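PDB 7B4O: superoxide dismutase [Cu-Zn] from Bacteroidetes bacterium GWA2_30_7, which probably catalyses the dismutation of superoxide into oxygen and hydrogen peroxide, and here carries zinc at both metal positions of its active site. Local coordinates for residues Ile124-Glu129 with Gly141-Cys146; His48-His53 with Gly91-Asp96; Asn41-Gly46 with Gly99-Glu104. One frame throughout, in Å; residues are numbered along the deposited sequence.

Interaction 1: residues Ile124-Glu129 with Gly141-Cys146; sequences IVHKNE and GARVAC. With ZN (zinc ion), chain E.
A classic beta bulge sets a zinc-binding histidine at the end of two antiparallel strands of the Cu,Zn superoxide dismutase barrel. Val144 and Ala145 both face Val125: Val144 N gives the main bond to Val125 O (2.8 Å), in the carbonyl plane, while Ala145 N adds a weak one to the same oxygen. In return Val125 N bonds to Ala145 O (3.1 Å). The extra residue shifts the pairing by one, so His126 lies across from Arg143, and Lys127 N closes the pair on Ala142 O (2.8 Å).

With CG anti to its carbonyl carbon (chi1 -72°), the His126 ring uses both nitrogens. NE2 binds the zinc at 1.9 Å, and ND1 gives its N-H to Gly141 O (2.9 Å), which lies near the ring plane. The bond is bent, 146° at the hydrogen, and ND1 reaches weakly to Ala142 O as well; the two carbonyls fix the ring rotation and leave NE2 to the metal. Over one ring face, toward the rim, lies Ile124 CG2, which also meets Arg143 CG at 3.7 Å. Ile124 CD1 packs on Cys146 SG (3.6 Å), whose disulfide partner is Cys58. Arg143 runs extended from CG to NE, and its NH1 bonds to Gly63 O and Gly67 O; it probably corresponds to the active-site arginine of the family.

Val125 and Ala145 face the other way, toward Ile13 of strand 8-15. Strand 122-126 lies between strands 46-53 and 143-151, and strand 8-15 flanks the latter.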
# COMPACT_ATOMS: atom_id res chain seq x y z
N ILE A 124 -10.59 1.29 2.76
CA ILE A 124 -11.69 1.57 1.81
C ILE A 124 -12.53 2.68 2.43
O ILE A 124 -12.92 2.57 3.59
CB ILE A 124 -12.52 0.32 1.50
CG1 ILE A 124 -11.72 -0.72 0.71
CG2 ILE A 124 -13.79 0.70 0.76
CD1 ILE A 124 -11.37 -0.28 -0.72
N VAL A 125 -12.81 3.71 1.64
CA VAL A 125 -13.81 4.74 2.00
C VAL A 125 -15.04 4.47 1.14
O VAL A 125 -14.90 4.18 -0.05
CB VAL A 125 -13.26 6.17 1.83
CG1 VAL A 125 -14.29 7.20 2.25
CG2 VAL A 125 -11.96 6.34 2.60
N HIS A 126 -16.21 4.52 1.76
CA HIS A 126 -17.49 4.18 1.11
C HIS A 126 -18.27 5.43 0.73
O HIS A 126 -18.06 6.51 1.28
CB HIS A 126 -18.30 3.26 2.02
CG HIS A 126 -17.76 1.88 2.12
ND1 HIS A 126 -18.08 0.91 1.20
CD2 HIS A 126 -16.95 1.29 3.04
CE1 HIS A 126 -17.47 -0.23 1.54
NE2 HIS A 126 -16.78 -0.03 2.67
N LYS A 127 -19.19 5.25 -0.22
CA LYS A 127 -20.07 6.32 -0.73
C LYS A 127 -21.03 6.77 0.37
O LYS A 127 -21.26 7.97 0.51
CB LYS A 127 -20.82 5.83 -1.96
CG LYS A 127 -21.76 6.87 -2.57
CD LYS A 127 -22.50 6.40 -3.78
CE LYS A 127 -23.60 7.36 -4.19
NZ LYS A 127 -23.20 8.78 -4.02
N ASN A 128 -21.57 5.81 1.13
CA ASN A 128 -22.62 6.10 2.14
C ASN A 128 -22.10 5.80 3.55
O ASN A 128 -20.99 5.30 3.72
CB ASN A 128 -23.89 5.30 1.83
CG ASN A 128 -24.42 5.63 0.45
OD1 ASN A 128 -24.41 6.80 0.02
ND2 ASN A 128 -24.83 4.61 -0.28
N GLU A 129 -22.92 6.17 4.52
CA GLU A 129 -22.65 6.00 5.95
C GLU A 129 -22.68 4.50 6.28
O GLU A 129 -23.53 3.76 5.77
CB GLU A 129 -23.70 6.79 6.72
CG GLU A 129 -23.60 6.69 8.22
CD GLU A 129 -24.60 7.58 8.94
OE1 GLU A 129 -25.24 8.43 8.28
OE2 GLU A 129 -24.75 7.42 10.16
N GLY A 141 -22.46 0.88 1.02
CA GLY A 141 -22.56 1.04 -0.44
C GLY A 141 -21.19 1.03 -1.11
O GLY A 141 -20.26 0.36 -0.62
N ALA A 142 -21.09 1.76 -2.22
CA ALA A 142 -19.96 1.65 -3.16
C ALA A 142 -18.65 2.10 -2.50
O ALA A 142 -18.67 2.82 -1.46
CB ALA A 142 -20.25 2.45 -4.40
N ARG A 143 -17.55 1.69 -3.11
CA ARG A 143 -16.19 2.03 -2.65
C ARG A 143 -15.71 3.23 -3.47
O ARG A 143 -15.66 3.10 -4.71
CB ARG A 143 -15.29 0.81 -2.83
CG ARG A 143 -15.84 -0.42 -2.14
CD ARG A 143 -15.05 -1.69 -2.40
NE ARG A 143 -15.73 -2.78 -1.71
CZ ARG A 143 -15.16 -3.89 -1.28
NH1 ARG A 143 -13.88 -4.13 -1.47
NH2 ARG A 143 -15.90 -4.78 -0.64
N VAL A 144 -15.42 4.33 -2.80
CA VAL A 144 -15.04 5.60 -3.50
C VAL A 144 -13.53 5.77 -3.50
O VAL A 144 -13.03 6.59 -4.28
CB VAL A 144 -15.76 6.83 -2.91
CG1 VAL A 144 -17.27 6.66 -2.98
CG2 VAL A 144 -15.33 7.19 -1.51
N ALA A 145 -12.81 5.06 -2.63
CA ALA A 145 -11.34 5.22 -2.56
C ALA A 145 -10.72 3.98 -1.92
O ALA A 145 -11.41 3.30 -1.14
CB ALA A 145 -10.97 6.47 -1.82
N CYS A 146 -9.48 3.70 -2.26
CA CYS A 146 -8.75 2.49 -1.82
C CYS A 146 -7.30 2.90 -1.60
O CYS A 146 -6.73 3.66 -2.42
CB CYS A 146 -8.85 1.38 -2.86
SG CYS A 146 -8.18 -0.22 -2.35
ZN ZN E . -16.05 -1.40 3.85

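Interaction 2: residues His48-His53 with Gly91-Asp96; sequences HGFHIH and GNITAD. With ZN (zinc ion), chain E.
His51 and His53 both hold CG anti to the carbonyl carbon (chi1 -56° and -77°), and, two residues apart on one side of strand 48-53, they converge on a single zinc. Phe50, just before His51, points to the opposite side by the usual alternation, and with CG anti to its backbone N (chi1 -175°) its ring leans toward Ile93 in the barrel interior. His51 binds the metal through ND1 at 2.1 Å and His53 through NE2 at 2.0 Å.

The antiparallel pairing with 91-95 is short. His48 and Ile93 form a hydrogen-bonded pair: His48 N meets Ile93 O at 2.8 Å and Ile93 N meets His48 O at 2.8 Å, both donors in the carbonyl plane. Phe50 N then bonds to Gly91 O (2.9 Å), approaching from above the carbonyl plane, before the strands diverge. Gly49, opposite Asn92, has no side chain to crowd the nearby His51 ring. Phe50 CD1 touches Ile93 CG2 obliquely at 3.9 Å; the same two side chains pack on Ala38 and Leu103 across the barrel.

The other ring nitrogens are used as well. His53 ND1 bonds to Gly67 O, and His51 NE2 to the carboxylate of Asp130, whose backbone N meets Asn92 OD1. Asn92 and His51 therefore share Asp130 as a second-shell partner. That carboxylate fixes the rotation of the His51 ring and probably makes its imidazole a stronger donor to the metal. His48 instead bonds to two carbonyls, ND1 to His126 O and NE2 to Ser44 O, so both nitrogens would carry protons and the buried ring is probably cationic.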
# COMPACT_ATOMS: atom_id res chain seq x y z
N HIS A 48 -19.25 8.89 5.75
CA HIS A 48 -18.74 7.85 4.83
C HIS A 48 -18.15 6.70 5.64
O HIS A 48 -17.27 6.96 6.47
CB HIS A 48 -17.69 8.44 3.90
CG HIS A 48 -18.24 9.47 2.98
ND1 HIS A 48 -18.66 9.14 1.73
CD2 HIS A 48 -18.45 10.79 3.13
CE1 HIS A 48 -19.10 10.23 1.11
NE2 HIS A 48 -18.97 11.26 1.95
N GLY A 49 -18.60 5.48 5.36
CA GLY A 49 -17.95 4.27 5.89
C GLY A 49 -16.46 4.32 5.68
O GLY A 49 -15.99 4.69 4.60
N PHE A 50 -15.72 3.91 6.71
CA PHE A 50 -14.26 4.07 6.81
C PHE A 50 -13.71 2.77 7.39
O PHE A 50 -13.86 2.55 8.60
CB PHE A 50 -13.96 5.30 7.68
CG PHE A 50 -12.52 5.69 7.80
CD1 PHE A 50 -11.86 6.34 6.76
CD2 PHE A 50 -11.83 5.46 8.97
CE1 PHE A 50 -10.53 6.72 6.90
CE2 PHE A 50 -10.51 5.85 9.12
CZ PHE A 50 -9.86 6.47 8.08
N HIS A 51 -13.17 1.90 6.54
CA HIS A 51 -12.89 0.50 6.94
C HIS A 51 -11.52 0.03 6.49
O HIS A 51 -11.03 0.44 5.43
CB HIS A 51 -13.90 -0.46 6.31
CG HIS A 51 -15.32 -0.14 6.61
ND1 HIS A 51 -16.29 -0.35 5.66
CD2 HIS A 51 -15.92 0.36 7.70
CE1 HIS A 51 -17.46 -0.02 6.17
NE2 HIS A 51 -17.25 0.44 7.43
N ILE A 52 -10.96 -0.90 7.27
CA ILE A 52 -9.82 -1.72 6.81
C ILE A 52 -10.41 -2.96 6.17
O ILE A 52 -11.20 -3.70 6.85
CB ILE A 52 -8.86 -2.09 7.95
CG1 ILE A 52 -8.43 -0.85 8.75
CG2 ILE A 52 -7.67 -2.85 7.40
CD1 ILE A 52 -7.50 -1.15 9.89
N HIS A 53 -10.09 -3.20 4.90
CA HIS A 53 -10.53 -4.40 4.16
C HIS A 53 -9.37 -5.40 4.11
O HIS A 53 -8.22 -5.03 4.40
CB HIS A 53 -11.11 -4.01 2.81
CG HIS A 53 -12.50 -3.47 2.87
ND1 HIS A 53 -13.52 -3.99 2.11
CD2 HIS A 53 -13.05 -2.45 3.57
CE1 HIS A 53 -14.64 -3.32 2.34
NE2 HIS A 53 -14.38 -2.35 3.20
N GLY A 91 -15.55 2.75 11.62
CA GLY A 91 -16.75 3.60 11.71
C GLY A 91 -16.94 4.47 10.48
O GLY A 91 -16.92 3.94 9.36
N ASN A 92 -17.14 5.77 10.70
CA ASN A 92 -17.43 6.75 9.63
C ASN A 92 -16.43 7.90 9.71
O ASN A 92 -16.00 8.26 10.83
CB ASN A 92 -18.85 7.30 9.70
CG ASN A 92 -19.86 6.24 9.34
OD1 ASN A 92 -19.97 5.87 8.18
ND2 ASN A 92 -20.58 5.72 10.33
N ILE A 93 -16.16 8.48 8.56
CA ILE A 93 -15.48 9.79 8.47
C ILE A 93 -16.49 10.79 7.90
O ILE A 93 -17.26 10.42 7.00
CB ILE A 93 -14.17 9.69 7.67
CG1 ILE A 93 -13.39 11.00 7.79
CG2 ILE A 93 -14.42 9.28 6.23
CD1 ILE A 93 -11.97 10.92 7.29
N THR A 94 -16.51 11.99 8.45
CA THR A 94 -17.46 13.05 8.07
C THR A 94 -16.73 14.07 7.20
O THR A 94 -15.72 14.63 7.65
CB THR A 94 -18.11 13.70 9.30
OG1 THR A 94 -18.78 12.67 10.02
CG2 THR A 94 -19.10 14.78 8.92
N ALA A 95 -17.27 14.31 6.01
CA ALA A 95 -16.80 15.37 5.10
C ALA A 95 -17.64 16.64 5.32
O ALA A 95 -18.87 16.53 5.44
CB ALA A 95 -16.86 14.90 3.66
N ASP A 96 -16.97 17.79 5.35
CA ASP A 96 -17.61 19.12 5.48
C ASP A 96 -18.19 19.55 4.12
O ASP A 96 -18.13 18.77 3.14
CB ASP A 96 -16.64 20.15 6.07
CG ASP A 96 -15.46 20.53 5.19
OD1 ASP A 96 -15.52 20.29 3.98
OD2 ASP A 96 -14.48 21.09 5.75
ZN ZN E . -16.05 -1.40 3.85

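Interaction 3: residues Asn41-Gly46 with Gly99-Glu104; sequences NGLSPG and GKAHLE. With ZN (zinc ion), chain G.
The chain turns through positive phi at Gly42 and at Gly99 (phi 82° and 85°), which lets the loop after strand 33-41 fold against the turn leading into strand 101-104. Leu43 N bonds to Gly99 O at 3.2 Å, fairly straight and on a lone pair of that carbonyl. The CA of Asn41 also points its hydrogen at Gly99 O, at 3.4 Å. Gly99 CA sits only 2.9 Å from Leu43 O, a tight fit in which a beta carbon would collide with that oxygen.

Among the side chains, Asn41 and Lys100 lie alongside each other, pointing the same way. Lys100 starts extended and bends at chi3 and chi4, bringing NZ back to Asn41 OD1 (3.2 Å) in the amide plane, on a lone pair. The Lys100 chain curls over one side of the same oxygen, with CG and CE both near it, a pairing at the protein surface. Leu43 turns inward instead: its CD1 meets Ala101 CB at 3.7 Å, and its neighbours include His48 and Ala95.

Farther along the strand, His102 and Glu104, two residues apart on one side, bind another zinc through NE2 (2.0 Å) and OE2 (2.2 Å). Asp39 holds the other nitrogen of His102. Both ligands touch a crystal neighbour, so this outer zinc may belong to the packing of the crystal.

Loop 41-46 joins strand 33-41 to strand 46-53 in the Greek-key barrel of Cu,Zn superoxide dismutases. Leu43 dips from it into the barrel, and so plugs that end, as in relatives.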
# COMPACT_ATOMS: atom_id res chain seq x y z
N ASN A 41 -9.91 14.51 1.07
CA ASN A 41 -10.58 15.56 0.27
C ASN A 41 -11.39 14.90 -0.85
O ASN A 41 -11.17 13.72 -1.15
CB ASN A 41 -9.56 16.54 -0.29
CG ASN A 41 -8.81 17.30 0.79
OD1 ASN A 41 -9.34 18.23 1.37
ND2 ASN A 41 -7.60 16.87 1.09
N GLY A 42 -12.28 15.67 -1.46
CA GLY A 42 -13.04 15.24 -2.64
C GLY A 42 -14.24 14.38 -2.30
O GLY A 42 -14.81 13.78 -3.22
N LEU A 43 -14.64 14.33 -1.02
CA LEU A 43 -15.80 13.53 -0.57
C LEU A 43 -17.09 14.34 -0.68
O LEU A 43 -17.08 15.54 -0.43
CB LEU A 43 -15.59 13.09 0.88
CG LEU A 43 -14.69 11.89 1.05
CD1 LEU A 43 -14.20 11.81 2.47
CD2 LEU A 43 -15.39 10.60 0.65
N SER A 44 -18.20 13.66 -0.98
CA SER A 44 -19.54 14.27 -0.84
C SER A 44 -19.73 14.62 0.63
O SER A 44 -19.31 13.87 1.52
CB SER A 44 -20.64 13.38 -1.37
OG SER A 44 -20.69 12.15 -0.69
N PRO A 45 -20.30 15.79 0.95
CA PRO A 45 -20.53 16.15 2.35
C PRO A 45 -21.35 15.07 3.07
O PRO A 45 -22.24 14.50 2.47
CB PRO A 45 -21.30 17.48 2.26
CG PRO A 45 -20.82 18.06 0.96
CD PRO A 45 -20.71 16.86 0.03
N GLY A 46 -21.00 14.83 4.33
CA GLY A 46 -21.71 13.88 5.22
C GLY A 46 -20.84 12.69 5.60
O GLY A 46 -19.59 12.76 5.45
N GLY A 99 -16.03 19.11 1.08
CA GLY A 99 -15.56 17.75 0.78
C GLY A 99 -14.31 17.37 1.56
O GLY A 99 -13.75 16.30 1.29
N LYS A 100 -13.89 18.22 2.50
CA LYS A 100 -12.72 17.95 3.37
C LYS A 100 -13.18 17.14 4.57
O LYS A 100 -14.19 17.49 5.19
CB LYS A 100 -12.06 19.25 3.83
CG LYS A 100 -10.82 19.07 4.70
CD LYS A 100 -10.14 20.40 5.01
CE LYS A 100 -9.29 20.90 3.86
NZ LYS A 100 -8.05 20.10 3.68
N ALA A 101 -12.43 16.10 4.90
CA ALA A 101 -12.78 15.16 5.97
C ALA A 101 -11.56 14.95 6.87
O ALA A 101 -10.49 14.57 6.36
CB ALA A 101 -13.28 13.86 5.38
N HIS A 102 -11.75 15.17 8.16
CA HIS A 102 -10.75 14.94 9.22
C HIS A 102 -11.34 13.96 10.22
O HIS A 102 -12.50 14.14 10.65
CB HIS A 102 -10.32 16.26 9.85
CG HIS A 102 -9.37 16.10 10.98
ND1 HIS A 102 -8.02 15.79 10.81
CD2 HIS A 102 -9.55 16.24 12.31
CE1 HIS A 102 -7.44 15.74 11.99
NE2 HIS A 102 -8.35 16.02 12.91
N LEU A 103 -10.55 12.97 10.61
CA LEU A 103 -10.93 12.04 11.70
C LEU A 103 -9.70 11.77 12.55
O LEU A 103 -8.61 11.60 11.98
CB LEU A 103 -11.48 10.74 11.10
CG LEU A 103 -11.79 9.63 12.11
CD1 LEU A 103 -12.88 10.06 13.08
CD2 LEU A 103 -12.18 8.36 11.39
N GLU A 104 -9.89 11.79 13.86
CA GLU A 104 -8.86 11.41 14.85
C GLU A 104 -9.56 10.62 15.95
O GLU A 104 -10.52 11.13 16.52
CB GLU A 104 -8.22 12.69 15.38
CG GLU A 104 -7.01 12.51 16.24
CD GLU A 104 -6.48 13.87 16.66
OE1 GLU A 104 -5.97 13.93 17.79
OE2 GLU A 104 -6.61 14.87 15.87
ZN ZN G . -7.96 16.32 14.86

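In the fold
Interactions 1 and 2 meet on neighbouring strands and share one zinc, to which His126 comes from the first and His51 and His53 from the second. A backbone bond from Ile124 N to His51 O (2.8 Å) also joins them. Interaction 2 is almost wholly buried; interaction 1 runs from a buried strand pair to an exposed turn. Interaction 3, the least extensive, lies farthest from the chain centre and relies on glycine turns and a surface hydrogen bond from a lysine amine to an asparagine amide, with a separate outer zinc. It still reaches both others: Gly46 O accepts Ala95 N from interaction 2, which is nested in the loop it closes, and Leu43 CD2 packs on Val125 and Val144 of interaction 1.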